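Side-chain contacts in 3-methyladenine dna-glycosylase (Archaeoglobus fulgidus, PDB 2JHN), which belongs to the helix-hairpin-helix superfamily of base excision DNA repair proteins and carries an N-terminal domain resembling that of the TATA-box-binding protein: residues Pro85-Leu88 against Tyr89-Met92; Asp95-Leu98 against Arg99-Lys102; Val151-Gly155 against Leu156-Gly160. The protein carries 1 engineered substitution. All coordinates share one frame; numbering follows the deposited sequence. Where two conformers were deposited one is given.

Contact 1: Pro85-Leu88 against Tyr89-Met92; sequences PEEL and YRFM
Pro85 and Tyr89, one helical turn apart, make the apolar centre of this contact. The pyrrolidine CB of Pro85 stands 4.0 Å from the centroid of the Tyr89 ring and only 11° off its normal, a CH-pi contact over the face, while Pro85 CG lies 3.8 Å from Tyr89 CE2. The ring is brought there by a first torsion of -80°, which sets Tyr89 CG beside its own backbone N and swings the phenol back towards the helix start. A second apolar pair follows, where the methyl Leu88 CD1 rests 3.8 Å from the sulfur Met92 SD. The same two residue pairs are also joined by i to i+4 backbone bonds, from Tyr89 N to Pro85 O (2.9 Å) and from Met92 N to Leu88 O (2.8 Å).

At the outer edge, Glu86 OE2 forms a salt bridge with Arg90 NH2 at 2.7 Å, though its detailed geometry is doubtful because Glu86 CG crowds the same nitrogen. The glutamate bends at its second torsion; the carboxylate and guanidinium planes are 63° apart, and the approach is through one oxygen and one nitrogen. Arg90 folds back far enough for Glu86 O to lie over one guanidinium face. Glu87 instead directs its charge to Arg272.

Pro85 is the N-cap residue of helix 86-93. Leu88, Tyr89, Phe91 and Met92 lie against helix 274-287, Tyr89 OH is hydrogen-bonded to Gly109 N, and the following helix 96-104 packs on Tyr89, Phe91 and Met92.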
ATOM      1  N   PRO A  85       1.478   8.865 -15.783  1.00 17.21           N
ATOM      2  CA  PRO A  85       2.331   7.683 -16.031  1.00 17.07           C
ATOM      3  C   PRO A  85       3.061   7.700 -17.380  1.00 17.83           C
ATOM      4  O   PRO A  85       3.582   6.673 -17.803  1.00 16.40           O
ATOM      5  CB  PRO A  85       1.318   6.555 -16.080  1.00 17.62           C
ATOM      6  CG  PRO A  85       0.108   7.187 -16.751  1.00 17.31           C
ATOM      7  CD  PRO A  85       0.096   8.636 -16.261  1.00 16.72           C
ATOM      8  N   GLU A  86       3.061   8.832 -18.063  1.00 18.99           N
ATOM      9  CA  GLU A  86       3.580   8.867 -19.447  1.00 21.06           C
ATOM     10  C   GLU A  86       5.035   8.377 -19.525  1.00 20.74           C
ATOM     11  O   GLU A  86       5.355   7.500 -20.340  1.00 20.28           O
ATOM     12  CB  GLU A  86       3.451  10.283 -20.015  1.00 22.10           C
ATOM     13  CG  GLU A  86       4.158  10.491 -21.344  1.00 28.05           C
ATOM     14  CD  GLU A  86       3.355   9.996 -22.534  1.00 35.94           C
ATOM     15  OE1 GLU A  86       2.235   9.455 -22.335  1.00 38.83           O
ATOM     16  OE2 GLU A  86       3.856  10.158 -23.680  1.00 39.33           O
ATOM     17  N   GLU A  87       5.872   8.910 -18.629  1.00 19.97           N
ATOM     18  CA  GLU A  87       7.292   8.617 -18.608  1.00 21.07           C
ATOM     19  C   GLU A  87       7.576   7.181 -18.165  1.00 18.93           C
ATOM     20  O   GLU A  87       8.458   6.517 -18.720  1.00 17.97           O
ATOM     21  CB  GLU A  87       8.028   9.615 -17.716  1.00 21.06           C
ATOM     22  CG  GLU A  87       9.502   9.820 -18.133  1.00 25.64           C
ATOM     23  CD  GLU A  87      10.391  10.406 -17.035  1.00 26.04           C
ATOM     24  OE1 GLU A  87       9.869  11.177 -16.181  1.00 28.68           O
ATOM     25  OE2 GLU A  87      11.626  10.113 -17.051  1.00 30.77           O
ATOM     26  N   LEU A  88       6.833   6.718 -17.157  1.00 16.31           N
ATOM     27  CA  LEU A  88       6.920   5.313 -16.739  1.00 14.88           C
ATOM     28  C   LEU A  88       6.605   4.428 -17.931  1.00 15.04           C
ATOM     29  O   LEU A  88       7.311   3.457 -18.207  1.00 15.30           O
ATOM     30  CB  LEU A  88       5.910   5.023 -15.608  1.00 13.27           C
ATOM     31  CG  LEU A  88       5.633   3.550 -15.253  1.00 12.41           C
ATOM     32  CD1 LEU A  88       6.852   2.852 -14.698  1.00 13.10           C
ATOM     33  CD2 LEU A  88       4.435   3.417 -14.264  1.00 12.38           C
ATOM     34  N   TYR A  89       5.528   4.758 -18.631  1.00 15.09           N
ATOM     35  CA  TYR A  89       5.071   3.904 -19.724  1.00 16.51           C
ATOM     36  C   TYR A  89       6.094   3.866 -20.858  1.00 17.93           C
ATOM     37  O   TYR A  89       6.361   2.799 -21.424  1.00 17.59           O
ATOM     38  CB  TYR A  89       3.723   4.388 -20.233  1.00 17.23           C
ATOM     39  CG  TYR A  89       2.510   3.972 -19.404  1.00 16.55           C
ATOM     40  CD1 TYR A  89       2.589   2.989 -18.402  1.00 19.04           C
ATOM     41  CD2 TYR A  89       1.270   4.535 -19.672  1.00 20.16           C
ATOM     42  CE1 TYR A  89       1.435   2.609 -17.683  1.00 19.25           C
ATOM     43  CE2 TYR A  89       0.133   4.166 -18.974  1.00 19.60           C
ATOM     44  CZ  TYR A  89       0.222   3.212 -17.981  1.00 20.21           C
ATOM     45  OH  TYR A  89      -0.930   2.871 -17.323  1.00 19.01           O
ATOM     46  N   ARG A  90       6.652   5.028 -21.189  1.00 18.78           N
ATOM     47  CA  ARG A  90       7.754   5.120 -22.174  1.00 21.63           C
ATOM     48  C   ARG A  90       8.919   4.199 -21.792  1.00 20.24           C
ATOM     49  O   ARG A  90       9.460   3.446 -22.633  1.00 20.45           O
ATOM     50  CB  ARG A  90       8.223   6.573 -22.265  1.00 21.54           C
ATOM     51  CG  ARG A  90       9.057   6.919 -23.479  1.00 25.89           C
ATOM     52  CD  ARG A  90       9.356   8.417 -23.514  1.00 26.64           C
ATOM     53  NE  ARG A  90       8.113   9.168 -23.701  1.00 36.08           N
ATOM     54  CZ  ARG A  90       7.610  10.071 -22.857  1.00 39.03           C
ATOM     55  NH1 ARG A  90       8.242  10.393 -21.727  1.00 38.79           N
ATOM     56  NH2 ARG A  90       6.464  10.670 -23.169  1.00 41.53           N
ATOM     57  N   PHE A  91       9.296   4.245 -20.518  1.00 17.73           N
ATOM     58  CA  PHE A  91      10.378   3.422 -19.971  1.00 16.84           C
ATOM     59  C   PHE A  91      10.059   1.922 -20.047  1.00 16.42           C
ATOM     60  O   PHE A  91      10.883   1.118 -20.476  1.00 15.73           O
ATOM     61  CB  PHE A  91      10.684   3.875 -18.530  1.00 16.89           C
ATOM     62  CG  PHE A  91      11.798   3.103 -17.865  1.00 15.52           C
ATOM     63  CD1 PHE A  91      13.111   3.586 -17.886  1.00 19.30           C
ATOM     64  CD2 PHE A  91      11.539   1.894 -17.234  1.00 15.95           C
ATOM     65  CE1 PHE A  91      14.135   2.872 -17.269  1.00 16.92           C
ATOM     66  CE2 PHE A  91      12.551   1.167 -16.615  1.00 16.08           C
ATOM     67  CZ  PHE A  91      13.862   1.665 -16.634  1.00 16.33           C
ATOM     68  N   MET A  92       8.854   1.531 -19.632  1.00 16.06           N
ATOM     69  CA  MET A  92       8.468   0.132 -19.698  1.00 15.64           C
ATOM     70  C   MET A  92       8.507  -0.413 -21.152  1.00 16.31           C
ATOM     71  O   MET A  92       8.856  -1.575 -21.372  1.00 15.53           O
ATOM     72  CB  MET A  92       7.081  -0.069 -19.056  1.00 15.81           C
ATOM     73  CG  MET A  92       7.147   0.156 -17.537  1.00 13.16           C
ATOM     74  SD  MET A  92       5.532  -0.004 -16.743  1.00 16.31           S
ATOM     75  CE  MET A  92       5.522  -1.773 -16.554  1.00 13.23           C
TER

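Contact 2: Asp95-Leu98 against Arg99-Lys102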
ATOM      1  N   ASP A  95      11.662  -2.208 -22.707  1.00 17.91           N
ATOM      2  CA  ASP A  95      12.121  -3.493 -22.215  1.00 17.14           C
ATOM      3  C   ASP A  95      11.027  -4.512 -22.549  1.00 17.63           C
ATOM      4  O   ASP A  95       9.856  -4.296 -22.202  1.00 17.20           O
ATOM      5  CB  ASP A  95      12.427  -3.391 -20.691  1.00 18.32           C
ATOM      6  CG  ASP A  95      12.790  -4.720 -20.051  1.00 18.72           C
ATOM      7  OD1 ASP A  95      12.001  -5.699 -20.130  1.00 18.59           O
ATOM      8  OD2 ASP A  95      13.860  -4.791 -19.403  1.00 21.19           O
ATOM      9  N   GLU A  96      11.390  -5.607 -23.232  1.00 16.94           N
ATOM     10  CA  GLU A  96      10.387  -6.546 -23.748  1.00 16.94           C
ATOM     11  C   GLU A  96       9.445  -7.067 -22.641  1.00 16.11           C
ATOM     12  O   GLU A  96       8.226  -7.099 -22.823  1.00 15.05           O
ATOM     13  CB  GLU A  96      11.035  -7.747 -24.445  1.00 16.93           C
ATOM     14  CG  GLU A  96       9.991  -8.584 -25.193  1.00 18.33           C
ATOM     15  CD  GLU A  96      10.561  -9.763 -25.971  1.00 19.00           C
ATOM     16  OE1 GLU A  96      11.797  -9.867 -26.096  1.00 18.56           O
ATOM     17  OE2 GLU A  96       9.741 -10.587 -26.450  1.00 20.33           O
ATOM     18  N   LYS A  97      10.043  -7.480 -21.521  1.00 15.73           N
ATOM     19  CA  LYS A  97       9.308  -7.991 -20.356  1.00 16.25           C
ATOM     20  C   LYS A  97       8.497  -6.904 -19.622  1.00 15.38           C
ATOM     21  O   LYS A  97       7.340  -7.149 -19.249  1.00 15.08           O
ATOM     22  CB  LYS A  97      10.263  -8.769 -19.434  1.00 18.36           C
ATOM     23  CG  LYS A  97      10.828 -10.069 -20.080  1.00 19.92           C
ATOM     24  CD  LYS A  97       9.705 -10.874 -20.772  1.00 24.43           C
ATOM     25  CE  LYS A  97      10.164 -12.198 -21.390  1.00 27.17           C
ATOM     26  NZ  LYS A  97      11.280 -12.055 -22.358  1.00 29.73           N
ATOM     27  N   LEU A  98       9.063  -5.707 -19.416  1.00 13.92           N
ATOM     28  CA  LEU A  98       8.262  -4.601 -18.865  1.00 13.90           C
ATOM     29  C   LEU A  98       7.081  -4.226 -19.748  1.00 14.62           C
ATOM     30  O   LEU A  98       5.990  -3.922 -19.238  1.00 12.67           O
ATOM     31  CB  LEU A  98       9.096  -3.362 -18.551  1.00 13.53           C
ATOM     32  CG  LEU A  98      10.188  -3.599 -17.501  1.00 14.51           C
ATOM     33  CD1 LEU A  98      11.036  -2.308 -17.264  1.00 14.94           C
ATOM     34  CD2 LEU A  98       9.598  -4.150 -16.194  1.00 14.07           C
ATOM     35  N   ARG A  99       7.292  -4.258 -21.068  1.00 14.37           N
ATOM     36  CA  ARG A  99       6.225  -3.930 -22.006  1.00 15.02           C
ATOM     37  C   ARG A  99       5.064  -4.930 -21.896  1.00 15.71           C
ATOM     38  O   ARG A  99       3.899  -4.535 -21.968  1.00 16.34           O
ATOM     39  CB  ARG A  99       6.761  -3.920 -23.444  1.00 15.65           C
ATOM     40  CG  ARG A  99       5.795  -3.293 -24.447  1.00 14.37           C
ATOM     41  CD  ARG A  99       6.540  -2.929 -25.741  1.00 17.75           C
ATOM     42  NE  ARG A  99       6.999  -4.130 -26.430  1.00 16.10           N
ATOM     43  CZ  ARG A  99       8.273  -4.509 -26.544  1.00 17.86           C
ATOM     44  NH1 ARG A  99       9.234  -3.750 -26.035  1.00 17.84           N
ATOM     45  NH2 ARG A  99       8.584  -5.641 -27.187  1.00 17.36           N
ATOM     46  N   MET A 100       5.424  -6.202 -21.722  0.50 16.45           N
ATOM     47  CA  MET A 100       4.529  -7.334 -21.464  0.50 18.58           C
ATOM     48  C   MET A 100       3.675  -7.139 -20.194  0.50 17.64           C
ATOM     49  O   MET A 100       2.466  -7.417 -20.185  0.50 17.80           O
ATOM     50  CB  MET A 100       5.402  -8.578 -21.320  0.50 18.18           C
ATOM     51  CG  MET A 100       4.721  -9.918 -21.467  0.50 20.50           C
ATOM     52  SD  MET A 100       5.980 -11.176 -21.732  0.50 23.83           S
ATOM     53  CE  MET A 100       6.337 -10.960 -23.464  0.50 23.04           C
ATOM     54  N   LEU A 101       4.325  -6.674 -19.133  1.00 16.76           N
ATOM     55  CA  LEU A 101       3.664  -6.313 -17.853  1.00 16.92           C
ATOM     56  C   LEU A 101       2.753  -5.099 -18.011  1.00 16.75           C
ATOM     57  O   LEU A 101       1.615  -5.104 -17.538  1.00 16.52           O
ATOM     58  CB  LEU A 101       4.708  -5.984 -16.783  1.00 17.32           C
ATOM     59  CG  LEU A 101       5.394  -7.011 -15.912  1.00 19.76           C
ATOM     60  CD1 LEU A 101       6.239  -6.245 -14.905  1.00 19.61           C
ATOM     61  CD2 LEU A 101       4.368  -7.892 -15.198  1.00 22.75           C
ATOM     62  N   LYS A 102       3.256  -4.054 -18.663  1.00 16.93           N
ATOM     63  CA  LYS A 102       2.479  -2.850 -18.920  1.00 19.54           C
ATOM     64  C   LYS A 102       1.198  -3.168 -19.677  1.00 20.11           C
ATOM     65  O   LYS A 102       0.146  -2.643 -19.345  1.00 20.71           O
ATOM     66  CB  LYS A 102       3.279  -1.823 -19.717  1.00 19.42           C
ATOM     67  CG  LYS A 102       2.471  -0.544 -20.062  1.00 20.03           C
ATOM     68  CD  LYS A 102       3.273   0.444 -20.930  1.00 22.38           C
ATOM     69  CE  LYS A 102       3.496  -0.068 -22.347  1.00 27.37           C
ATOM     70  NZ  LYS A 102       2.450   0.419 -23.308  1.00 28.50           N
TER
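Leu98 and Leu101 meet through their methyl groups, with Leu98 CD2 4.2 Å from Leu101 CD1. Both leucines place CG beside the backbone N, and the two branched ends approach at a slant on the buried side of the helix. Round towards solvent, Arg99 curls back over the preceding turn: its NH2 comes within 3.8 Å of Glu96 CG, and its NH1 lies equally near Glu96 CA. The fold-back comes from the bend at the third torsion (67°), after a nearly straight run through CB, CG and CD. Although the carboxylate of Glu96 is almost parallel to the guanidinium, Glu96 OE2 stays 5.1 Å from Arg99 NH2, and any attraction between the charges acts at a distance. Asp93 serves both basic side chains of this turn, its backbone O accepting a hydrogen bond from Arg99 NH1 and its OD1 forming a salt bridge with Lys102 NZ.

Asp95 positions this turn. Its main-chain O accepts from Arg99 N at 2.8 Å, while its side-chain OD1 accepts from the N-H of Leu98, in the first turn, at 3.0 Å. That second bond is straight, 168° at the hydrogen, but reaches the oxygen from above the carboxylate plane, 41° out of it. The other oxygen, OD2, forms a salt bridge with Arg269, which should help to keep the carboxylate turned towards the first turn of the helix. A negative group here probably also suits the partial positive charge of the helix start.

Further out, Leu101 packs on helices 274-287 and 241-251. The arrangement is a classic aspartate N-cap, with the side chain of the residue before helix 96-104 accepting from the N-H three positions later.

Contact 3: Val151-Gly155 against Leu156-Gly160; sequences VEWNG and LKFYG
Val151 pairs with Phe158, and Trp153 with Leu156, in a beta hairpin with a two-residue loop, Asn154-Gly155, in a type II' turn. Val151 and Phe158 exchange two backbone bonds, Phe158 N to Val151 O at 2.7 Å and Val151 N to Phe158 O at 2.9 Å. Nearer the turn, Trp153 N reaches Leu156 O at 3.1 Å in the carbonyl plane, whereas the return bond from Leu156 N meets Trp153 O at 3.0 Å from above the plane of the Trp153 carbonyl, probably a consequence of the tight turn. Asn154 takes the positive phi (50°) that the first corner of such a turn requires.

Glu152 and Lys157 form the intervening non-hydrogen-bonded pair. Their side chains run alongside one another in the same direction, but the carboxylate touches the aliphatic part of the lysine, with Glu152 OE2 3.8 Å from Lys157 CE, and stops short of the ammonium group.

The other face carries Val151, Trp153, Leu156 and Phe158. Phe158 CZ approaches the Trp153 indole at its edge, near the indole plane, 3.8 Å from Trp153 CE3. The first torsion of Phe158 (-63°) lays its ring along the hairpin, where the carbonyl oxygens Val151 O and Trp153 O both lie at the ring edge. Val151, Trp153 and Phe158 also pack on Ala47 of strand 44-54, and Arg36 NE of strand 34-41 donates a hydrogen bond to Lys157 O, so the hairpin leans on the sheet of the N-terminal domain. Over one face of the indole, Asn154 folds back so that its OD1 sits 3.2 Å above the Trp153 ring plane.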
ATOM      1  N   VAL A 151     -16.838   6.345  10.965  1.00 30.27           N
ATOM      2  CA  VAL A 151     -17.591   7.544  10.636  1.00 31.19           C
ATOM      3  C   VAL A 151     -18.831   7.113   9.864  1.00 31.59           C
ATOM      4  O   VAL A 151     -18.751   6.353   8.894  1.00 31.00           O
ATOM      5  CB  VAL A 151     -16.756   8.577   9.803  1.00 30.62           C
ATOM      6  CG1 VAL A 151     -17.612   9.750   9.366  1.00 31.00           C
ATOM      7  CG2 VAL A 151     -15.567   9.095  10.591  1.00 31.56           C
ATOM      8  N   GLU A 152     -19.988   7.579  10.321  1.00 32.56           N
ATOM      9  CA  GLU A 152     -21.218   7.409   9.575  1.00 33.66           C
ATOM     10  C   GLU A 152     -21.525   8.740   8.890  1.00 33.63           C
ATOM     11  O   GLU A 152     -21.545   9.800   9.536  1.00 33.33           O
ATOM     12  CB  GLU A 152     -22.359   6.960  10.501  1.00 34.45           C
ATOM     13  CG  GLU A 152     -23.386   6.072   9.815  1.00 37.33           C
ATOM     14  CD  GLU A 152     -24.028   5.060  10.763  1.00 42.36           C
ATOM     15  OE1 GLU A 152     -24.026   5.292  11.998  1.00 45.17           O
ATOM     16  OE2 GLU A 152     -24.535   4.027  10.268  1.00 43.39           O
ATOM     17  N   TRP A 153     -21.707   8.678   7.572  1.00 33.85           N
ATOM     18  CA  TRP A 153     -21.962   9.858   6.741  1.00 34.30           C
ATOM     19  C   TRP A 153     -22.730   9.404   5.513  1.00 35.05           C
ATOM     20  O   TRP A 153     -22.470   8.314   4.977  1.00 34.56           O
ATOM     21  CB  TRP A 153     -20.667  10.566   6.340  1.00 33.86           C
ATOM     22  CG  TRP A 153     -20.900  11.792   5.499  1.00 33.38           C
ATOM     23  CD1 TRP A 153     -21.437  12.987   5.913  1.00 32.82           C
ATOM     24  CD2 TRP A 153     -20.636  11.935   4.093  1.00 31.71           C
ATOM     25  NE1 TRP A 153     -21.508  13.863   4.852  1.00 32.91           N
ATOM     26  CE2 TRP A 153     -21.018  13.247   3.727  1.00 32.31           C
ATOM     27  CE3 TRP A 153     -20.093  11.086   3.112  1.00 31.51           C
ATOM     28  CZ2 TRP A 153     -20.890  13.730   2.417  1.00 33.21           C
ATOM     29  CZ3 TRP A 153     -19.963  11.566   1.812  1.00 32.16           C
ATOM     30  CH2 TRP A 153     -20.359  12.876   1.475  1.00 32.54           C
ATOM     31  N   ASN A 154     -23.684  10.235   5.077  1.00 36.07           N
ATOM     32  CA  ASN A 154     -24.790   9.770   4.232  1.00 37.16           C
ATOM     33  C   ASN A 154     -25.385   8.544   4.924  1.00 36.87           C
ATOM     34  O   ASN A 154     -25.627   8.571   6.143  1.00 37.89           O
ATOM     35  CB  ASN A 154     -24.349   9.477   2.791  1.00 37.61           C
ATOM     36  CG  ASN A 154     -24.157  10.754   1.960  1.00 41.13           C
ATOM     37  OD1 ASN A 154     -23.655  11.770   2.453  1.00 43.59           O
ATOM     38  ND2 ASN A 154     -24.556  10.698   0.685  1.00 42.51           N
ATOM     39  N   GLY A 155     -25.601   7.466   4.188  1.00 36.35           N
ATOM     40  CA  GLY A 155     -26.072   6.249   4.823  1.00 35.65           C
ATOM     41  C   GLY A 155     -24.989   5.214   5.028  1.00 34.85           C
ATOM     42  O   GLY A 155     -25.291   4.047   5.293  1.00 35.65           O
ATOM     43  N   LEU A 156     -23.728   5.645   4.940  1.00 33.52           N
ATOM     44  CA  LEU A 156     -22.598   4.725   4.770  1.00 31.64           C
ATOM     45  C   LEU A 156     -21.625   4.734   5.929  1.00 30.12           C
ATOM     46  O   LEU A 156     -21.391   5.765   6.536  1.00 29.42           O
ATOM     47  CB  LEU A 156     -21.836   5.068   3.489  1.00 31.67           C
ATOM     48  CG  LEU A 156     -22.471   4.583   2.190  1.00 32.66           C
ATOM     49  CD1 LEU A 156     -21.721   5.143   0.990  1.00 33.92           C
ATOM     50  CD2 LEU A 156     -22.501   3.050   2.168  1.00 33.74           C
ATOM     51  N   LYS A 157     -21.044   3.575   6.215  1.00 28.92           N
ATOM     52  CA  LYS A 157     -20.032   3.493   7.253  1.00 27.45           C
ATOM     53  C   LYS A 157     -18.625   3.602   6.629  1.00 26.10           C
ATOM     54  O   LYS A 157     -18.334   2.921   5.646  1.00 25.91           O
ATOM     55  CB  LYS A 157     -20.190   2.195   8.035  1.00 28.69           C
ATOM     56  CG  LYS A 157     -21.500   2.112   8.847  1.00 29.78           C
ATOM     57  CD  LYS A 157     -21.662   0.725   9.433  1.00 32.48           C
ATOM     58  CE  LYS A 157     -23.079   0.485   9.947  1.00 35.41           C
ATOM     59  NZ  LYS A 157     -23.043  -0.617  10.946  1.00 36.68           N
ATOM     60  N   PHE A 158     -17.789   4.470   7.196  1.00 23.49           N
ATOM     61  CA  PHE A 158     -16.389   4.652   6.753  1.00 22.08           C
ATOM     62  C   PHE A 158     -15.437   4.219   7.875  1.00 21.83           C
ATOM     63  O   PHE A 158     -15.548   4.699   9.012  1.00 21.59           O
ATOM     64  CB  PHE A 158     -16.107   6.119   6.410  1.00 21.30           C
ATOM     65  CG  PHE A 158     -16.927   6.650   5.262  1.00 22.42           C
ATOM     66  CD1 PHE A 158     -16.322   6.936   4.033  1.00 19.99           C
ATOM     67  CD2 PHE A 158     -18.310   6.887   5.409  1.00 21.94           C
ATOM     68  CE1 PHE A 158     -17.085   7.440   2.950  1.00 22.10           C
ATOM     69  CE2 PHE A 158     -19.069   7.375   4.339  1.00 21.78           C
ATOM     70  CZ  PHE A 158     -18.452   7.659   3.104  1.00 21.87           C
ATOM     71  N   TYR A 159     -14.478   3.354   7.549  1.00 20.52           N
ATOM     72  CA  TYR A 159     -13.586   2.779   8.560  1.00 19.88           C
ATOM     73  C   TYR A 159     -12.169   3.338   8.390  1.00 18.82           C
ATOM     74  O   TYR A 159     -11.720   3.560   7.259  1.00 16.85           O
ATOM     75  CB  TYR A 159     -13.600   1.245   8.455  1.00 21.39           C
ATOM     76  CG  TYR A 159     -15.009   0.644   8.475  1.00 23.11           C
ATOM     77  CD1 TYR A 159     -15.590   0.187   9.665  1.00 25.27           C
ATOM     78  CD2 TYR A 159     -15.755   0.554   7.302  1.00 23.34           C
ATOM     79  CE1 TYR A 159     -16.913  -0.359   9.671  1.00 24.13           C
ATOM     80  CE2 TYR A 159     -17.048   0.019   7.292  1.00 26.04           C
ATOM     81  CZ  TYR A 159     -17.616  -0.441   8.472  1.00 25.50           C
ATOM     82  OH  TYR A 159     -18.911  -0.966   8.400  1.00 27.42           O
ATOM     83  N   GLY A 160     -11.487   3.583   9.515  1.00 17.94           N
ATOM     84  CA  GLY A 160     -10.082   4.047   9.505  1.00 16.93           C
ATOM     85  C   GLY A 160      -9.135   3.072  10.197  1.00 15.95           C
ATOM     86  O   GLY A 160      -9.555   2.269  11.037  1.00 16.48           O
TER

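In the fold
From the N terminus the chain passes through the five-stranded sheet and helix 69-80 before contact 1, at the start of helix 86-93, and then contact 2, at the start of helix 96-104. These two adjoin: Met92 packs on Leu98 and Lys102, and Tyr89 on Lys102, and both helices share helix 274-287 as a neighbour, tying this region to the C-terminal end of the fold. Contact 3 closes the hairpin of strands 150-153 and 156-159 and sets it against strands 34-41 and 44-54 of the N-terminal sheet. The contacts follow in series, none nested or crossed; the centre of contact 3 lies about 37 Å from that of contact 1 and 40 Å from that of contact 2.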